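PDB 4B8X: possible marr-transcriptional regulator from Streptomyces coelicolor, which is a MarR family transcriptional regulator that probably binds DNA through a winged helix motif. Local coordinates for the interface of chains A and B. Sequence-based numbering; all coordinates share one arbitrary frame. Chains: chain A/B, Possible marr-transcriptional regulator.

The interface of chains A and B. Residues chain A 12, 16-17, 19-20, 119, 122; chain B 13, 134, 137-138.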
# COMPACT_ATOMS: atom_id res chain seq x y z
N SER A 12 9.59 -5.50 2.90
CA SER A 12 10.07 -5.03 1.64
C SER A 12 8.94 -4.61 0.68
O SER A 12 9.04 -3.58 0.03
CB SER A 12 10.91 -6.10 0.93
OG SER A 12 12.04 -6.47 1.68
N ALA A 16 8.24 -0.87 -0.53
CA ALA A 16 8.28 -0.58 -1.95
C ALA A 16 6.99 0.08 -2.39
O ALA A 16 7.00 1.04 -3.18
CB ALA A 16 8.55 -1.84 -2.75
N GLN A 17 5.86 -0.41 -1.91
CA GLN A 17 4.58 0.15 -2.30
C GLN A 17 4.48 1.61 -1.84
O GLN A 17 3.99 2.46 -2.58
CB GLN A 17 3.44 -0.70 -1.74
CG GLN A 17 2.07 -0.23 -2.20
CD GLN A 17 1.38 0.75 -1.29
OE1 GLN A 17 1.83 1.06 -0.22
NE2 GLN A 17 0.23 1.24 -1.74
N ILE A 19 6.95 3.75 -1.19
CA ILE A 19 7.89 4.57 -1.92
C ILE A 19 7.32 4.88 -3.31
O ILE A 19 7.27 6.04 -3.74
CB ILE A 19 9.22 3.81 -2.04
CG1 ILE A 19 9.92 3.69 -0.67
CG2 ILE A 19 10.14 4.50 -3.04
CD1 ILE A 19 10.99 2.62 -0.64
N LEU A 20 6.88 3.86 -4.03
CA LEU A 20 6.37 4.08 -5.37
C LEU A 20 5.08 4.89 -5.37
O LEU A 20 4.89 5.76 -6.22
CB LEU A 20 6.17 2.74 -6.09
CG LEU A 20 7.45 1.95 -6.35
CD1 LEU A 20 7.11 0.62 -7.01
CD2 LEU A 20 8.43 2.74 -7.19
N LEU A 119 10.44 3.41 -11.11
CA LEU A 119 11.31 2.23 -11.13
C LEU A 119 12.47 2.37 -12.10
O LEU A 119 13.14 1.39 -12.38
CB LEU A 119 10.47 0.98 -11.48
CG LEU A 119 9.51 0.55 -10.35
CD1 LEU A 119 8.41 -0.37 -10.85
CD2 LEU A 119 10.27 -0.10 -9.22
N TYR A 122 16.03 0.73 -11.84
CA TYR A 122 16.16 -0.67 -12.19
C TYR A 122 16.29 -0.84 -13.69
O TYR A 122 15.75 -0.04 -14.47
CB TYR A 122 14.92 -1.45 -11.73
CG TYR A 122 14.79 -1.71 -10.24
CD1 TYR A 122 15.71 -2.50 -9.57
CD2 TYR A 122 13.73 -1.20 -9.52
CE1 TYR A 122 15.57 -2.79 -8.23
CE2 TYR A 122 13.59 -1.47 -8.18
CZ TYR A 122 14.53 -2.26 -7.53
OH TYR A 122 14.41 -2.54 -6.18
N ILE B 13 3.80 -4.97 -7.44
CA ILE B 13 4.09 -4.52 -6.07
C ILE B 13 2.81 -4.04 -5.40
O ILE B 13 2.55 -4.37 -4.24
CB ILE B 13 5.17 -3.43 -6.07
CG1 ILE B 13 6.53 -4.03 -6.44
CG2 ILE B 13 5.21 -2.67 -4.74
CD1 ILE B 13 7.55 -3.00 -6.86
N LEU B 134 13.96 -5.92 -3.90
CA LEU B 134 13.39 -4.62 -3.55
C LEU B 134 14.38 -3.78 -2.73
O LEU B 134 14.15 -2.60 -2.48
CB LEU B 134 12.07 -4.79 -2.83
CG LEU B 134 10.98 -5.46 -3.67
CD1 LEU B 134 9.72 -5.71 -2.85
CD2 LEU B 134 10.65 -4.64 -4.92
N LEU B 137 15.72 -0.23 -4.10
CA LEU B 137 14.70 0.82 -4.06
C LEU B 137 14.62 1.41 -2.65
O LEU B 137 14.52 2.62 -2.45
CB LEU B 137 13.36 0.22 -4.46
CG LEU B 137 12.20 1.17 -4.66
CD1 LEU B 137 12.41 2.07 -5.88
CD2 LEU B 137 10.90 0.37 -4.81
N ARG B 138 14.68 0.54 -1.64
CA ARG B 138 14.67 0.96 -0.25
C ARG B 138 15.94 1.72 0.17
O ARG B 138 15.89 2.68 0.95
CB ARG B 138 14.42 -0.25 0.63
CG ARG B 138 13.02 -0.83 0.45
CD ARG B 138 12.82 -2.05 1.33
NE ARG B 138 12.92 -1.66 2.72
CZ ARG B 138 13.14 -2.51 3.71
NH1 ARG B 138 13.34 -3.79 3.43
NH2 ARG B 138 13.18 -2.07 4.95
O HOH W 1 14.23 -5.12 0.69
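B:Leu137 packs from helix 129-140 of chain B against helix 5-28 of chain A, burying more surface than any other residue of this patch, 73 Å². MarR proteins typically dimerise by intertwining their terminal helices, and this patch, which has a twin with the chains exchanged, is likely to be part of such a dimer interface. CG of the leucine stands anti to the backbone N (chi1 -172°), an orientation that carries methyl CD2 to within 3.8 Å of A:Ala16 CB. Alanine suits this place, as its small methyl probably lets B:Leu137 and B:Ile13 both pack close; branch CG2 of the isoleucine lies 4.0 Å from A:Ala16 CB. The beta-branched isoleucine works in two directions: CG2 rests against the backbone of A:Gln17, while CD1 at the end of the other arm touches A:Leu20 CD1 at 3.7 Å, the two side chains crossing at about a right angle. A:Leu20 also meets B:Leu137, its CG lying 4.1 Å from CD2 of that residue.

A:Tyr122 meets B:Leu137 nearer its backbone, at CB and N. The two side chains cross at about a right angle, with A:Tyr122 CE2 4.1 Å from B:Leu137 CB. Tyrosine is probably suited by its length, which brings the phenol OH to the neighbouring backbone, where it accepts a weak, bent hydrogen bond from B:Leu137 N at 3.4 Å (140° at H). An alanine here would probably leave a gap beside B:Leu137 CB and deprive the backbone N of this weak partner. Further along helix 5-28 of chain A, serine and arginine offer polar ends that can share a water: it lies 2.8 Å from the hydroxyl OG of A:Ser12 and 3.2 Å from the guanidinium NH1 of B:Arg138.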